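Local coordinates for protein Fe(2+) transporter FeoB (PDB 3IBY) that probably uses its GTP-binding cytosolic domain to drive uptake of ferrous iron across the bacterial inner membrane, at residues 4-9 with 86-91; 38-43 with 51-56. One frame throughout, in Å; residues are numbered along the deposited sequence.

Interaction 1: residues 4-9 with 86-91; sequences ALLIGN and CIINVI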
loop_
_atom_site.group_PDB
_atom_site.type_symbol
_atom_site.label_atom_id
_atom_site.label_comp_id
_atom_site.label_asym_id
_atom_site.label_seq_id
_atom_site.Cartn_x
_atom_site.Cartn_y
_atom_site.Cartn_z
ATOM N N ALA A 4 12.195 4.676 3.861
ATOM C CA ALA A 4 11.260 3.849 3.086
ATOM C C ALA A 4 10.489 2.925 4.003
ATOM O O ALA A 4 11.081 2.178 4.757
ATOM C CB ALA A 4 12.016 3.046 2.053
ATOM N N LEU A 5 9.167 3.010 3.973
ATOM C CA LEU A 5 8.329 2.012 4.648
ATOM C C LEU A 5 8.201 0.784 3.732
ATOM O O LEU A 5 8.048 0.940 2.520
ATOM C CB LEU A 5 6.924 2.536 4.911
ATOM C CG LEU A 5 6.766 3.819 5.680
ATOM C CD1 LEU A 5 5.248 4.170 5.832
ATOM C CD2 LEU A 5 7.483 3.706 7.021
ATOM N N LEU A 6 8.248 -0.414 4.325
ATOM C CA LEU A 6 8.014 -1.671 3.582
ATOM C C LEU A 6 6.653 -2.295 3.984
ATOM O O LEU A 6 6.398 -2.601 5.157
ATOM C CB LEU A 6 9.184 -2.633 3.831
ATOM C CG LEU A 6 9.319 -3.966 3.102
ATOM C CD1 LEU A 6 9.552 -3.805 1.569
ATOM C CD2 LEU A 6 10.468 -4.782 3.821
ATOM N N ILE A 7 5.775 -2.444 2.996
ATOM C CA ILE A 7 4.372 -2.792 3.229
ATOM C C ILE A 7 3.883 -3.884 2.298
ATOM O O ILE A 7 4.201 -3.881 1.099
ATOM C CB ILE A 7 3.431 -1.580 2.952
ATOM C CG1 ILE A 7 4.088 -0.282 3.421
ATOM C CG2 ILE A 7 2.084 -1.793 3.602
ATOM C CD1 ILE A 7 3.125 0.869 3.647
ATOM N N GLY A 8 3.058 -4.777 2.832
ATOM C CA GLY A 8 2.328 -5.742 1.995
ATOM C C GLY A 8 1.277 -6.536 2.758
ATOM O O GLY A 8 0.917 -6.222 3.883
ATOM N N ASN A 9 0.745 -7.547 2.100
ATOM C CA ASN A 9 -0.054 -8.549 2.740
ATOM C C ASN A 9 0.897 -9.428 3.557
ATOM O O ASN A 9 2.069 -9.448 3.274
ATOM C CB ASN A 9 -0.745 -9.385 1.676
ATOM C CG ASN A 9 -1.937 -8.716 1.098
ATOM O OD1 ASN A 9 -1.917 -7.548 0.795
ATOM N ND2 ASN A 9 -3.005 -9.475 0.926
ATOM N N CYS A 86 9.191 7.356 0.935
ATOM C CA CYS A 86 8.506 6.503 -0.055
ATOM C C CYS A 86 8.083 5.150 0.502
ATOM O O CYS A 86 8.497 4.784 1.614
ATOM C CB CYS A 86 9.428 6.285 -1.245
ATOM S SG CYS A 86 10.913 5.560 -0.654
ATOM N N ILE A 87 7.266 4.419 -0.267
ATOM C CA ILE A 87 6.833 3.051 0.115
ATOM C C ILE A 87 7.290 2.023 -0.890
ATOM O O ILE A 87 7.218 2.235 -2.105
ATOM C CB ILE A 87 5.307 2.928 0.220
ATOM C CG1 ILE A 87 4.774 3.820 1.342
ATOM C CG2 ILE A 87 4.876 1.499 0.477
ATOM C CD1 ILE A 87 3.378 4.439 0.992
ATOM N N ILE A 88 7.744 0.906 -0.353
ATOM C CA ILE A 88 8.046 -0.266 -1.128
ATOM C C ILE A 88 6.933 -1.249 -0.842
ATOM O O ILE A 88 6.865 -1.896 0.245
ATOM C CB ILE A 88 9.394 -0.918 -0.751
ATOM C CG1 ILE A 88 10.543 0.060 -0.951
ATOM C CG2 ILE A 88 9.643 -2.128 -1.614
ATOM C CD1 ILE A 88 11.866 -0.473 -0.341
ATOM N N ASN A 89 6.026 -1.338 -1.800
ATOM C CA ASN A 89 4.902 -2.226 -1.694
ATOM C C ASN A 89 5.364 -3.556 -2.274
ATOM O O ASN A 89 5.632 -3.684 -3.472
ATOM C CB ASN A 89 3.742 -1.599 -2.453
ATOM C CG ASN A 89 2.532 -2.478 -2.527
ATOM O OD1 ASN A 89 2.345 -3.402 -1.711
ATOM N ND2 ASN A 89 1.682 -2.199 -3.513
ATOM N N VAL A 90 5.495 -4.544 -1.398
ATOM C CA VAL A 90 5.807 -5.923 -1.808
ATOM C C VAL A 90 4.569 -6.709 -2.119
ATOM O O VAL A 90 3.721 -6.910 -1.263
ATOM C CB VAL A 90 6.475 -6.768 -0.711
ATOM C CG1 VAL A 90 7.339 -7.844 -1.375
ATOM C CG2 VAL A 90 7.253 -5.935 0.175
ATOM N N ILE A 91 4.537 -7.217 -3.338
ATOM C CA ILE A 91 3.438 -8.003 -3.840
ATOM C C ILE A 91 3.904 -9.398 -4.077
ATOM O O ILE A 91 5.030 -9.597 -4.522
ATOM C CB ILE A 91 3.005 -7.437 -5.169
ATOM C CG1 ILE A 91 2.371 -6.088 -4.933
ATOM C CG2 ILE A 91 2.009 -8.336 -5.861
ATOM C CD1 ILE A 91 1.815 -5.481 -6.150
#
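L6 reaches into the side chains of the neighbouring strand with one methyl: its CD1 lies 3.6 Å from I88 CG2 and 3.4 Å from V90 CG2. The side chain of L6 crosses that of V90 at a slant, and CG, anti to the backbone N (chi1 -174°), starts the branch that carries CD1 there. On the other face of the sheet I7 answers with its longer branch, CG1 packing 3.5 Å from I87 CG2 and CD1 following close behind. Between these two layers four bonds of similar length join the parallel backbones, the middle two nearly straight and the outer two more bent. The straightest runs from I88 N to L5 O (2.9 Å, 175°); in the next, from I7 N to I88 O, the donor sits tilted from the carbonyl plane.

The packing is slacker at both ends. At the start, A4 CB touches C86 SG at 3.9 Å and, more distantly, I88 CD1. At the far end G8 brings no side chain, and its CA stands 3.7 Å from V90 O. None of this is a solvent edge, since every touching residue is buried. N89, on the face of I7, turns its amide back so that OD1 lies 3.4 Å from I7 O, two acceptors that cannot bond, while ND2 is hydrogen-bonded to T103 OG1 of helix 96-106. The two strands belong to the central sheet of a P-loop GTPase domain, with strand 4-8 feeding the predicted GTP-binding loop 8-15.

Interaction 2: residues 38-43 with 51-56; sequences KKTGEF and EITDLP
I52 meets G41 through both its backbone N and its backbone O. Its N donates to G41 O at 2.7 Å, a somewhat bent bond whose donor is tilted from the carbonyl plane, and its O takes the N-H of G41 at 2.9 Å, straighter and in the plane of the carbonyl. This is a hydrogen-bonded pair of an antiparallel hairpin. G41 puts no side chain beside that of I52, which instead crosses F43 obliquely. I52 CD1 comes to the edge of the phenyl ring, near its plane, 4.1 Å from CE1. CG1 is anti to the carbonyl carbon (chi1 -66°), and CD1 continues from it to the ring.

K39 and D54 make the other large share of the contact, on the same face as I52. D54 N donates to K39 O over 3.1 Å, nearly straight (166°), and D54 CB packs against that same oxygen at 3.6 Å. A water bridges the second side, accepting from K39 N and donating to D54 O, the latter at 2.6 Å. The charged ends do not meet. K39 NZ stays 4.7 Å from D54 OD2, while OD1 of the aspartate forms a salt bridge with K14 of the P-loop. On the reverse face T40 and T53 lie side by side.

Strand 26-30 flanks 38-43 on its outer side, with backbone bonds between G29 and K38 and between R27 and T40; N25, just before it, pairs with E42, and R27 bridges to the carboxylate of E42. Strand 3-8 lies beyond 51-54. Helix 14-22 packs over the face of I52 and K39, its F18 touching both and its L21 touching I52 and F43.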
loop_
_atom_site.group_PDB
_atom_site.type_symbol
_atom_site.label_atom_id
_atom_site.label_comp_id
_atom_site.label_asym_id
_atom_site.label_seq_id
_atom_site.Cartn_x
_atom_site.Cartn_y
_atom_site.Cartn_z
ATOM N N LYS A 38 9.021 -4.156 16.360
ATOM C CA LYS A 38 9.257 -3.353 15.157
ATOM C C LYS A 38 10.612 -3.729 14.635
ATOM O O LYS A 38 11.530 -3.895 15.412
ATOM C CB LYS A 38 9.181 -1.878 15.528
ATOM C CG LYS A 38 9.547 -0.887 14.475
ATOM C CD LYS A 38 9.573 0.532 15.067
ATOM C CE LYS A 38 9.985 1.610 14.032
ATOM N NZ LYS A 38 9.383 2.908 14.299
ATOM N N LYS A 39 10.759 -3.883 13.331
ATOM C CA LYS A 39 12.087 -4.169 12.767
ATOM C C LYS A 39 12.446 -3.003 11.912
ATOM O O LYS A 39 11.635 -2.567 11.075
ATOM C CB LYS A 39 12.080 -5.419 11.907
ATOM C CG LYS A 39 12.190 -6.775 12.678
ATOM C CD LYS A 39 10.820 -7.387 13.051
ATOM C CE LYS A 39 10.844 -8.947 13.025
ATOM N NZ LYS A 39 10.452 -9.535 11.675
ATOM N N THR A 40 13.650 -2.475 12.127
ATOM C CA THR A 40 14.142 -1.361 11.331
ATOM C C THR A 40 15.505 -1.770 10.806
ATOM O O THR A 40 16.188 -2.565 11.418
ATOM C CB THR A 40 14.231 -0.061 12.155
ATOM O OG1 THR A 40 15.023 -0.302 13.338
ATOM C CG2 THR A 40 12.798 0.482 12.543
ATOM N N GLY A 41 15.870 -1.267 9.640
ATOM C CA GLY A 41 17.221 -1.424 9.133
ATOM C C GLY A 41 17.633 -0.383 8.077
ATOM O O GLY A 41 16.896 0.540 7.751
ATOM N N GLU A 42 18.837 -0.530 7.543
ATOM C CA GLU A 42 19.325 0.440 6.595
ATOM C C GLU A 42 20.372 -0.158 5.635
ATOM O O GLU A 42 20.994 -1.183 5.922
ATOM C CB GLU A 42 19.816 1.705 7.327
ATOM C CG GLU A 42 20.872 1.480 8.470
ATOM C CD GLU A 42 20.279 0.855 9.711
ATOM O OE1 GLU A 42 19.166 1.278 10.076
ATOM O OE2 GLU A 42 20.896 -0.070 10.304
ATOM N N PHE A 43 20.506 0.440 4.460
ATOM C CA PHE A 43 21.582 0.069 3.591
ATOM C C PHE A 43 22.137 1.289 2.888
ATOM O O PHE A 43 21.455 2.284 2.734
ATOM C CB PHE A 43 21.147 -1.033 2.616
ATOM C CG PHE A 43 20.019 -0.651 1.707
ATOM C CD1 PHE A 43 18.711 -0.714 2.140
ATOM C CD2 PHE A 43 20.263 -0.239 0.412
ATOM C CE1 PHE A 43 17.671 -0.362 1.307
ATOM C CE2 PHE A 43 19.222 0.092 -0.457
ATOM C CZ PHE A 43 17.917 0.036 -0.008
ATOM N N GLU A 51 17.006 4.152 4.890
ATOM C CA GLU A 51 16.501 3.557 6.113
ATOM C C GLU A 51 15.183 2.925 5.758
ATOM O O GLU A 51 14.482 3.423 4.880
ATOM C CB GLU A 51 16.300 4.596 7.205
ATOM C CG GLU A 51 17.386 5.637 7.298
ATOM C CD GLU A 51 17.109 6.663 8.379
ATOM O OE1 GLU A 51 16.258 7.578 8.114
ATOM O OE2 GLU A 51 17.759 6.553 9.468
ATOM N N ILE A 52 14.871 1.830 6.434
ATOM C CA ILE A 52 13.699 1.020 6.138
ATOM C C ILE A 52 13.007 0.601 7.416
ATOM O O ILE A 52 13.671 0.097 8.370
ATOM C CB ILE A 52 14.004 -0.283 5.348
ATOM C CG1 ILE A 52 14.496 0.027 3.969
ATOM C CG2 ILE A 52 12.732 -1.148 5.175
ATOM C CD1 ILE A 52 13.899 -0.831 2.899
ATOM N N THR A 53 11.686 0.798 7.407
ATOM C CA THR A 53 10.875 0.351 8.475
ATOM C C THR A 53 9.923 -0.680 7.936
ATOM O O THR A 53 9.164 -0.433 6.959
ATOM C CB THR A 53 10.136 1.469 9.126
ATOM O OG1 THR A 53 11.069 2.437 9.652
ATOM C CG2 THR A 53 9.307 0.913 10.239
ATOM N N ASP A 54 9.970 -1.853 8.552
ATOM C CA ASP A 54 9.067 -2.900 8.173
ATOM C C ASP A 54 7.713 -2.720 8.833
ATOM O O ASP A 54 7.659 -2.587 10.059
ATOM C CB ASP A 54 9.592 -4.254 8.612
ATOM C CG ASP A 54 8.864 -5.375 7.951
ATOM O OD1 ASP A 54 8.222 -5.167 6.863
ATOM O OD2 ASP A 54 8.984 -6.483 8.481
ATOM N N LEU A 55 6.628 -2.773 8.045
ATOM C CA LEU A 55 5.276 -2.770 8.632
ATOM C C LEU A 55 4.697 -4.123 8.592
ATOM O O LEU A 55 4.917 -4.809 7.642
ATOM C CB LEU A 55 4.331 -1.862 7.894
ATOM C CG LEU A 55 4.740 -0.416 7.902
ATOM C CD1 LEU A 55 3.549 0.319 7.466
ATOM C CD2 LEU A 55 5.289 0.055 9.321
ATOM N N PRO A 56 3.922 -4.490 9.613
ATOM C CA PRO A 56 3.312 -5.769 9.667
ATOM C C PRO A 56 2.309 -5.826 8.579
ATOM O O PRO A 56 1.658 -4.829 8.326
ATOM C CB PRO A 56 2.594 -5.762 11.016
ATOM C CG PRO A 56 3.226 -4.751 11.798
ATOM C CD PRO A 56 3.505 -3.697 10.770
HETATM O O HOH W 1 7.814 -4.166 12.087
#

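Both contacts belong to one mixed sheet, in which strand 48-54 lies beside strand 3-8, so that interaction 1 carries on where interaction 2 stops. Their centres are 10 Å apart, and the seam is probably hydrogen-bonded, with A4 N to E51 O and L6 N to T53 O each 2.8 Å apart. A4 O also packs 3.7 Å from I52 CG2. Along the chain the hairpin of interaction 2 is nested within the loop that interaction 1 closes. Each brings one piece of the predicted GTP site: 4-9 holds G8 and N9 of the P-loop, and 51-56 supplies D54, L55 and P56 of the DxxG motif. The side chains of L6 and D54, about 4 Å apart, bring the two pieces together.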